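Local coordinates for ABC transporter periplasmic peptide-binding protein (Pseudoalteromonas, PDB 4QFL) that binds dipeptides in the periplasm, here holding Ala-Phe, and probably delivers them to an ABC transporter for uptake, at residues 416-421 against 455-460; 446-451 against 497-502; 388-393 against 407-412. All coordinates share one frame; numbering follows the deposited sequence.

Contact 1: 416-421 against 455-460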
loop_
_atom_site.group_PDB
_atom_site.type_symbol
_atom_site.label_atom_id
_atom_site.label_comp_id
_atom_site.label_asym_id
_atom_site.label_seq_id
_atom_site.Cartn_x
_atom_site.Cartn_y
_atom_site.Cartn_z
ATOM N N THR A 416 -12.597 2.321 -8.179
ATOM C CA THR A 416 -13.496 3.465 -8.211
ATOM C C THR A 416 -13.605 4.084 -6.831
ATOM O O THR A 416 -13.566 5.300 -6.668
ATOM C CB THR A 416 -14.909 3.021 -8.630
ATOM O OG1 THR A 416 -14.864 2.416 -9.926
ATOM C CG2 THR A 416 -15.860 4.215 -8.658
ATOM N N PHE A 417 -13.761 3.215 -5.843
ATOM C CA PHE A 417 -13.861 3.584 -4.441
ATOM C C PHE A 417 -12.695 4.464 -4.015
ATOM O O PHE A 417 -12.887 5.552 -3.451
ATOM C CB PHE A 417 -13.869 2.299 -3.616
ATOM C CG PHE A 417 -14.148 2.499 -2.164
ATOM C CD1 PHE A 417 -15.444 2.646 -1.714
ATOM C CD2 PHE A 417 -13.119 2.491 -1.241
ATOM C CE1 PHE A 417 -15.707 2.805 -0.374
ATOM C CE2 PHE A 417 -13.375 2.650 0.096
ATOM C CZ PHE A 417 -14.674 2.807 0.534
ATOM N N ILE A 418 -11.483 3.989 -4.293
ATOM C CA ILE A 418 -10.262 4.705 -3.936
ATOM C C ILE A 418 -10.266 6.105 -4.540
ATOM O O ILE A 418 -9.958 7.095 -3.879
ATOM C CB ILE A 418 -9.008 3.943 -4.425
ATOM C CG1 ILE A 418 -8.883 2.596 -3.713
ATOM C CG2 ILE A 418 -7.754 4.794 -4.225
ATOM C CD1 ILE A 418 -8.848 2.712 -2.245
ATOM N N GLN A 419 -10.630 6.168 -5.808
ATOM C CA GLN A 419 -10.680 7.418 -6.553
ATOM C C GLN A 419 -11.638 8.431 -5.911
ATOM O O GLN A 419 -11.299 9.595 -5.727
ATOM C CB GLN A 419 -11.070 7.112 -8.008
ATOM C CG GLN A 419 -11.348 8.309 -8.875
ATOM C CD GLN A 419 -10.084 9.013 -9.316
ATOM O OE1 GLN A 419 -9.053 8.963 -8.637
ATOM N NE2 GLN A 419 -10.154 9.679 -10.467
ATOM N N ARG A 420 -12.832 7.976 -5.555
ATOM C CA ARG A 420 -13.840 8.863 -4.993
ATOM C C ARG A 420 -13.530 9.262 -3.544
ATOM O O ARG A 420 -13.962 10.320 -3.071
ATOM C CB ARG A 420 -15.246 8.268 -5.162
ATOM C CG ARG A 420 -15.706 8.228 -6.643
ATOM C CD ARG A 420 -17.126 7.665 -6.842
ATOM N NE ARG A 420 -17.474 7.510 -8.259
ATOM C CZ ARG A 420 -18.627 7.013 -8.710
ATOM N NH1 ARG A 420 -19.569 6.616 -7.870
ATOM N NH2 ARG A 420 -18.845 6.911 -10.011
ATOM N N ILE A 421 -12.752 8.438 -2.850
ATOM C CA ILE A 421 -12.247 8.810 -1.531
ATOM C C ILE A 421 -11.129 9.864 -1.661
ATOM O O ILE A 421 -11.007 10.766 -0.823
ATOM C CB ILE A 421 -11.762 7.572 -0.722
ATOM C CG1 ILE A 421 -12.931 6.629 -0.392
ATOM C CG2 ILE A 421 -11.126 8.004 0.565
ATOM C CD1 ILE A 421 -13.911 7.184 0.648
ATOM N N SER A 455 -2.238 15.120 -2.442
ATOM C CA SER A 455 -2.189 14.058 -3.446
ATOM C C SER A 455 -3.476 13.244 -3.516
ATOM O O SER A 455 -3.592 12.327 -4.312
ATOM C CB SER A 455 -1.002 13.143 -3.181
ATOM O OG SER A 455 0.201 13.896 -3.181
ATOM N N GLY A 456 -4.446 13.585 -2.686
ATOM C CA GLY A 456 -5.703 12.869 -2.686
ATOM C C GLY A 456 -5.589 11.504 -2.042
ATOM O O GLY A 456 -6.365 10.600 -2.362
ATOM N N LYS A 457 -4.640 11.357 -1.118
ATOM C CA LYS A 457 -4.386 10.060 -0.488
ATOM C C LYS A 457 -4.652 10.039 1.019
ATOM O O LYS A 457 -4.396 9.045 1.690
ATOM C CB LYS A 457 -2.963 9.594 -0.796
ATOM C CG LYS A 457 -2.764 9.209 -2.270
ATOM C CD LYS A 457 -3.910 8.327 -2.771
ATOM C CE LYS A 457 -3.543 7.578 -4.031
ATOM N NZ LYS A 457 -4.734 6.896 -4.593
ATOM N N ASN A 458 -5.167 11.144 1.545
ATOM C CA ASN A 458 -5.462 11.259 2.967
ATOM C C ASN A 458 -6.968 11.139 3.191
ATOM O O ASN A 458 -7.706 12.081 2.930
ATOM C CB ASN A 458 -4.965 12.611 3.469
ATOM C CG ASN A 458 -5.213 12.820 4.943
ATOM O OD1 ASN A 458 -5.981 12.101 5.567
ATOM N ND2 ASN A 458 -4.557 13.821 5.510
ATOM N N PRO A 459 -7.438 9.979 3.667
ATOM C CA PRO A 459 -8.886 9.756 3.777
ATOM C C PRO A 459 -9.559 10.655 4.822
ATOM O O PRO A 459 -10.772 10.769 4.835
ATOM C CB PRO A 459 -8.991 8.274 4.181
ATOM C CG PRO A 459 -7.676 7.684 3.825
ATOM C CD PRO A 459 -6.669 8.772 4.011
ATOM N N ALA A 460 -8.772 11.297 5.680
ATOM C CA ALA A 460 -9.330 12.237 6.648
ATOM C C ALA A 460 -9.375 13.678 6.120
ATOM O O ALA A 460 -9.868 14.581 6.793
ATOM C CB ALA A 460 -8.549 12.175 7.953
HETATM O O HOH W 1 -7.009 7.619 -2.747
HETATM O O HOH W 2 -6.946 6.890 -6.873
#
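I418 and K457 meet where helix 414-422, one wall of the dipeptide pocket in this family 5 solute-binding fold, faces the loop that follows helix 450-454. That loop starts with a Schellman motif: G456 takes positive phi as the chain leaves helix 450-454. K457 sets off away from helix 414-422, then bends at chi2 (-46°) and runs extended back across, bringing NZ to 3.7 Å from CG2 of I418, the side chains crossing at about a right angle. NZ donates to a water 3.0 Å away, which donates to I418 O and to G456 O, tying helix backbone to loop. A second water joins NZ and Q419 OE1 weakly. In I418, chi1 of -64° puts CG1 beside the backbone N and leaves CG2 anti to it, where the methyl makes a van der Waals contact with the ammonium; the side chain also touches the bound phenylalanine. One turn on, I421 packs by CG2 against CB of P459 at 4.2 Å, and both residues rest on V429 of strand 428-434. Before that proline, N458 folds into an Asx turn: OD1 accepts from A460 N at 2.9 Å, with the donor tilted 33° from the carbonyl plane.

Contact 2: 446-451 against 497-502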
loop_
_atom_site.group_PDB
_atom_site.type_symbol
_atom_site.label_atom_id
_atom_site.label_comp_id
_atom_site.label_asym_id
_atom_site.label_seq_id
_atom_site.Cartn_x
_atom_site.Cartn_y
_atom_site.Cartn_z
ATOM N N PRO A 446 2.665 8.938 4.247
ATOM C CA PRO A 446 1.800 8.626 3.096
ATOM C C PRO A 446 0.309 8.696 3.405
ATOM O O PRO A 446 -0.501 8.418 2.519
ATOM C CB PRO A 446 2.151 7.169 2.758
ATOM C CG PRO A 446 3.375 6.832 3.569
ATOM C CD PRO A 446 3.346 7.744 4.768
ATOM N N LEU A 447 -0.055 9.048 4.634
ATOM C CA LEU A 447 -1.434 8.918 5.069
ATOM C C LEU A 447 -2.024 10.222 5.512
ATOM O O LEU A 447 -3.044 10.652 4.988
ATOM C CB LEU A 447 -1.513 7.969 6.255
ATOM C CG LEU A 447 -2.209 6.637 6.038
ATOM C CD1 LEU A 447 -1.576 5.917 4.865
ATOM C CD2 LEU A 447 -2.130 5.814 7.301
ATOM N N LEU A 448 -1.383 10.827 6.511
ATOM C CA LEU A 448 -1.937 11.984 7.219
ATOM C C LEU A 448 -1.238 13.339 7.000
ATOM O O LEU A 448 -1.682 14.354 7.533
ATOM C CB LEU A 448 -2.004 11.681 8.719
ATOM C CG LEU A 448 -3.084 10.686 9.140
ATOM C CD1 LEU A 448 -2.987 10.389 10.622
ATOM C CD2 LEU A 448 -4.462 11.207 8.795
ATOM N N SER A 449 -0.173 13.371 6.211
ATOM C CA SER A 449 0.559 14.617 5.991
ATOM C C SER A 449 -0.182 15.575 5.070
ATOM O O SER A 449 -1.146 15.199 4.418
ATOM C CB SER A 449 1.947 14.334 5.420
ATOM O OG SER A 449 1.832 13.689 4.163
ATOM N N CYS A 450 0.268 16.821 5.024
ATOM C CA CYS A 450 -0.308 17.784 4.088
ATOM C C CYS A 450 -0.061 17.381 2.641
ATOM O O CYS A 450 -0.972 17.435 1.824
ATOM C CB CYS A 450 0.198 19.194 4.366
ATOM S SG CYS A 450 -0.563 19.929 5.857
ATOM N N THR A 451 1.156 16.954 2.332
ATOM C CA THR A 451 1.456 16.455 0.995
ATOM C C THR A 451 0.589 15.242 0.639
ATOM O O THR A 451 0.165 15.097 -0.513
ATOM C CB THR A 451 2.941 16.131 0.813
ATOM O OG1 THR A 451 3.374 15.257 1.854
ATOM C CG2 THR A 451 3.761 17.386 0.892
ATOM N N GLN A 497 -6.924 14.513 18.215
ATOM C CA GLN A 497 -7.638 15.221 17.161
ATOM C C GLN A 497 -8.593 14.322 16.391
ATOM O O GLN A 497 -9.526 14.800 15.752
ATOM C CB GLN A 497 -6.646 15.906 16.201
ATOM C CG GLN A 497 -5.892 17.104 16.802
ATOM C CD GLN A 497 -6.834 18.173 17.373
ATOM O OE1 GLN A 497 -6.703 18.586 18.533
ATOM N NE2 GLN A 497 -7.793 18.613 16.562
ATOM N N LEU A 498 -8.340 13.021 16.439
ATOM C CA LEU A 498 -9.182 12.042 15.752
ATOM C C LEU A 498 -9.520 12.353 14.301
ATOM O O LEU A 498 -10.683 12.317 13.922
ATOM C CB LEU A 498 -10.482 11.838 16.518
ATOM C CG LEU A 498 -10.251 11.234 17.897
ATOM C CD1 LEU A 498 -11.566 11.157 18.635
ATOM C CD2 LEU A 498 -9.589 9.861 17.777
ATOM N N PRO A 499 -8.507 12.645 13.476
ATOM C CA PRO A 499 -8.797 12.703 12.044
ATOM C C PRO A 499 -9.307 11.333 11.611
ATOM O O PRO A 499 -10.215 11.221 10.799
ATOM C CB PRO A 499 -7.435 13.009 11.423
ATOM C CG PRO A 499 -6.427 12.597 12.476
ATOM C CD PRO A 499 -7.083 12.839 13.779
ATOM N N LEU A 500 -8.718 10.288 12.170
ATOM C CA LEU A 500 -9.233 8.951 11.987
ATOM C C LEU A 500 -9.126 8.202 13.306
ATOM O O LEU A 500 -8.391 8.606 14.210
ATOM C CB LEU A 500 -8.480 8.221 10.875
ATOM C CG LEU A 500 -6.948 8.205 10.921
ATOM C CD1 LEU A 500 -6.445 7.252 12.004
ATOM C CD2 LEU A 500 -6.342 7.826 9.571
ATOM N N TYR A 501 -9.867 7.108 13.405
ATOM C CA TYR A 501 -9.922 6.307 14.613
ATOM C C TYR A 501 -9.369 4.933 14.314
ATOM O O TYR A 501 -9.997 4.165 13.576
ATOM C CB TYR A 501 -11.371 6.173 15.062
ATOM C CG TYR A 501 -11.613 5.267 16.255
ATOM C CD1 TYR A 501 -10.782 5.292 17.368
ATOM C CD2 TYR A 501 -12.708 4.416 16.278
ATOM C CE1 TYR A 501 -11.033 4.470 18.468
ATOM C CE2 TYR A 501 -12.964 3.599 17.359
ATOM C CZ TYR A 501 -12.128 3.628 18.449
ATOM O OH TYR A 501 -12.409 2.803 19.515
ATOM N N PRO A 502 -8.189 4.619 14.877
ATOM C CA PRO A 502 -7.600 3.286 14.723
ATOM C C PRO A 502 -8.555 2.248 15.278
ATOM O O PRO A 502 -9.025 2.394 16.405
ATOM C CB PRO A 502 -6.350 3.359 15.607
ATOM C CG PRO A 502 -6.005 4.806 15.655
ATOM C CD PRO A 502 -7.314 5.526 15.643
#
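This is a small, wholly apolar and buried contact, made where the end of the short, weakly bonded helix 445-448 faces the start of strand 500-513, just after the long helix 480-497 has ended. One side chain, L448, does the reaching. Its CG lies anti to the carbonyl carbon (chi1 -72°), and chi2 near 180° extends CD1 and turns CD2 to the side where P499 and L500 lie. There CD2 meets CD2 of L500 at 3.9 Å, methyl to methyl, the two leucines crossing obliquely, and it lies 4.4 Å from CB of the P499 ring. L500 holds its CG between backbone N and carbonyl carbon (chi1 51°), a less common choice for leucine. I494 of helix 480-497 touches both leucines and closes the group, with Y294 and A296 of strand 291-297 against L500. Directly after L448 the chain turns into the next helix: S449 is its N-cap, with OG accepting from A452 N, and C450 is tied to C463 by a disulfide. With only methyl and methylene groups meeting across the interface, the attraction is dispersion and the exclusion of water; nothing directional fixes the rotation of L448, whose setting depends on the shape of its neighbours.

Contact 3: 388-393 against 407-412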
loop_
_atom_site.group_PDB
_atom_site.type_symbol
_atom_site.label_atom_id
_atom_site.label_comp_id
_atom_site.label_asym_id
_atom_site.label_seq_id
_atom_site.Cartn_x
_atom_site.Cartn_y
_atom_site.Cartn_z
ATOM N N ASN A 388 -13.846 -7.388 6.187
ATOM C CA ASN A 388 -15.237 -7.182 5.783
ATOM C C ASN A 388 -15.756 -5.791 6.131
ATOM O O ASN A 388 -16.484 -5.622 7.116
ATOM C CB ASN A 388 -16.139 -8.258 6.405
ATOM C CG ASN A 388 -17.488 -8.377 5.708
ATOM O OD1 ASN A 388 -17.921 -7.472 4.983
ATOM N ND2 ASN A 388 -18.160 -9.496 5.927
ATOM N N ALA A 389 -15.390 -4.799 5.322
ATOM C CA ALA A 389 -15.763 -3.417 5.605
ATOM C C ALA A 389 -17.276 -3.263 5.630
ATOM O O ALA A 389 -17.809 -2.475 6.407
ATOM C CB ALA A 389 -15.155 -2.485 4.579
ATOM N N ARG A 390 -17.958 -4.034 4.786
ATOM C CA ARG A 390 -19.417 -4.001 4.678
ATOM C C ARG A 390 -20.047 -4.415 5.987
ATOM O O ARG A 390 -20.886 -3.706 6.526
ATOM C CB ARG A 390 -19.881 -4.981 3.612
ATOM C CG ARG A 390 -20.544 -4.363 2.415
ATOM C CD ARG A 390 -22.001 -3.980 2.654
ATOM N NE ARG A 390 -22.545 -3.378 1.433
ATOM C CZ ARG A 390 -23.620 -2.596 1.370
ATOM N NH1 ARG A 390 -24.310 -2.303 2.466
ATOM N NH2 ARG A 390 -24.003 -2.103 0.201
ATOM N N LYS A 391 -19.661 -5.594 6.472
ATOM C CA LYS A 391 -20.141 -6.102 7.753
ATOM C C LYS A 391 -19.823 -5.109 8.864
ATOM O O LYS A 391 -20.662 -4.825 9.721
ATOM C CB LYS A 391 -19.489 -7.446 8.054
ATOM C CG LYS A 391 -19.825 -8.055 9.396
ATOM C CD LYS A 391 -21.255 -8.545 9.456
ATOM C CE LYS A 391 -21.486 -9.468 10.663
ATOM N NZ LYS A 391 -22.889 -9.411 11.216
ATOM N N MET A 392 -18.606 -4.577 8.851
ATOM C CA MET A 392 -18.221 -3.586 9.841
ATOM C C MET A 392 -19.105 -2.343 9.772
ATOM O O MET A 392 -19.494 -1.798 10.801
ATOM C CB MET A 392 -16.759 -3.187 9.676
ATOM C CG MET A 392 -16.276 -2.271 10.771
ATOM S SD MET A 392 -14.529 -1.875 10.641
ATOM C CE MET A 392 -13.794 -3.507 10.719
ATOM N N ALA A 393 -19.412 -1.889 8.566
ATOM C CA ALA A 393 -20.234 -0.697 8.394
ATOM C C ALA A 393 -21.672 -0.937 8.861
ATOM O O ALA A 393 -22.320 -0.039 9.403
ATOM C CB ALA A 393 -20.205 -0.223 6.935
ATOM N N VAL A 407 -26.973 6.274 9.673
ATOM C CA VAL A 407 -25.914 5.959 8.728
ATOM C C VAL A 407 -26.462 5.374 7.435
ATOM O O VAL A 407 -27.297 4.468 7.448
ATOM C CB VAL A 407 -24.903 4.952 9.323
ATOM C CG1 VAL A 407 -23.912 4.526 8.264
ATOM C CG2 VAL A 407 -24.189 5.549 10.517
ATOM N N ASN A 408 -25.986 5.892 6.312
ATOM C CA ASN A 408 -26.191 5.215 5.050
ATOM C C ASN A 408 -24.837 4.694 4.579
ATOM O O ASN A 408 -23.819 5.361 4.743
ATOM C CB ASN A 408 -26.807 6.155 4.027
ATOM C CG ASN A 408 -25.850 7.239 3.589
ATOM O OD1 ASN A 408 -25.449 8.089 4.383
ATOM N ND2 ASN A 408 -25.480 7.220 2.317
ATOM N N ILE A 409 -24.823 3.499 4.007
ATOM C CA ILE A 409 -23.567 2.860 3.623
ATOM C C ILE A 409 -23.308 2.998 2.130
ATOM O O ILE A 409 -24.156 2.650 1.320
ATOM C CB ILE A 409 -23.566 1.373 4.036
ATOM C CG1 ILE A 409 -23.730 1.253 5.554
ATOM C CG2 ILE A 409 -22.286 0.684 3.565
ATOM C CD1 ILE A 409 -23.717 -0.176 6.072
ATOM N N VAL A 410 -22.136 3.506 1.768
ATOM C CA VAL A 410 -21.792 3.679 0.363
ATOM C C VAL A 410 -20.683 2.722 -0.058
ATOM O O VAL A 410 -19.689 2.554 0.645
ATOM C CB VAL A 410 -21.327 5.103 0.068
ATOM C CG1 VAL A 410 -20.829 5.204 -1.350
ATOM C CG2 VAL A 410 -22.468 6.084 0.306
ATOM N N GLU A 411 -20.852 2.092 -1.208
ATOM C CA GLU A 411 -19.872 1.122 -1.663
ATOM C C GLU A 411 -19.767 1.118 -3.187
ATOM O O GLU A 411 -20.776 1.155 -3.884
ATOM C CB GLU A 411 -20.264 -0.257 -1.137
ATOM C CG GLU A 411 -19.180 -1.323 -1.219
ATOM C CD GLU A 411 -19.648 -2.660 -0.671
ATOM O OE1 GLU A 411 -20.869 -2.805 -0.429
ATOM O OE2 GLU A 411 -18.799 -3.565 -0.481
ATOM N N TYR A 412 -18.542 1.083 -3.701
ATOM C CA TYR A 412 -18.308 1.009 -5.140
ATOM C C TYR A 412 -17.143 0.067 -5.420
ATOM O O TYR A 412 -16.386 -0.270 -4.515
ATOM C CB TYR A 412 -17.985 2.388 -5.730
ATOM C CG TYR A 412 -19.044 3.458 -5.533
ATOM C CD1 TYR A 412 -20.113 3.571 -6.400
ATOM C CD2 TYR A 412 -18.955 4.359 -4.490
ATOM C CE1 TYR A 412 -21.086 4.547 -6.219
ATOM C CE2 TYR A 412 -19.915 5.340 -4.300
ATOM C CZ TYR A 412 -20.979 5.430 -5.162
ATOM O OH TYR A 412 -21.932 6.409 -4.972
#
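The first turn of helix 389-401 lies over strand 406-410, with the CA atoms of A393 and I409, the nearest CA pair of the two segments, 6.8 Å apart. I409 points toward the helix and makes the apolar part of the contact: its CD1 comes to 3.6 Å from CB of A393, a side chain small enough to let the strand so near. The other branch of the isoleucine, CG2, sits beneath one face of the R390 guanidinium, 3.8 Å from NH1. At the edge of the same group comes E411. Its CG is anti to the backbone N (chi1 -165°) and the chain beyond is extended, so that OE1 receives NE of R390 at 2.6 Å in a salt bridge. The bond is bent, 137° at the hydrogen, and reaches OE1 on its syn side but tilted from both the guanidinium and the carboxylate planes; with those planes 61° apart, this is a one-point grip through NE. With an alanine here in place of R390, the E411 carboxylate would probably lose its cationic mate, and CG2 of I409 the guanidinium over it. N388 caps the helix, OD1 accepting from K391 N at 3.0 Å with the donor above the carbonyl plane. These segments belong to a beta-alpha-beta unit in which strand 406-410 pairs in parallel with strand 373-378, through backbone bonds of N408 and V410. On that layer A389 touches A378, while M392 turns to I322 of helix 319-325.

Overall arrangement
Contact 1 is the one at the ligand: the side chain of I418 is about 4 Å from the bound phenylalanine and about 8 Å from the alanine. Contact 2 lies about 13 Å from it between centres, with L500 about 9 Å from the phenylalanine; the two touch directly, as A460 CB lies 3.4 Å from P499 O, and their segments alternate along the chain. Contact 3 closes before contact 1 opens, its strand leading into helix 414-422. Their centres are about 16 Å apart, and Y412 joins them through a cation-pi interaction with R420. Contacts 2 and 3 do not touch, their nearest atoms being about 8 Å apart.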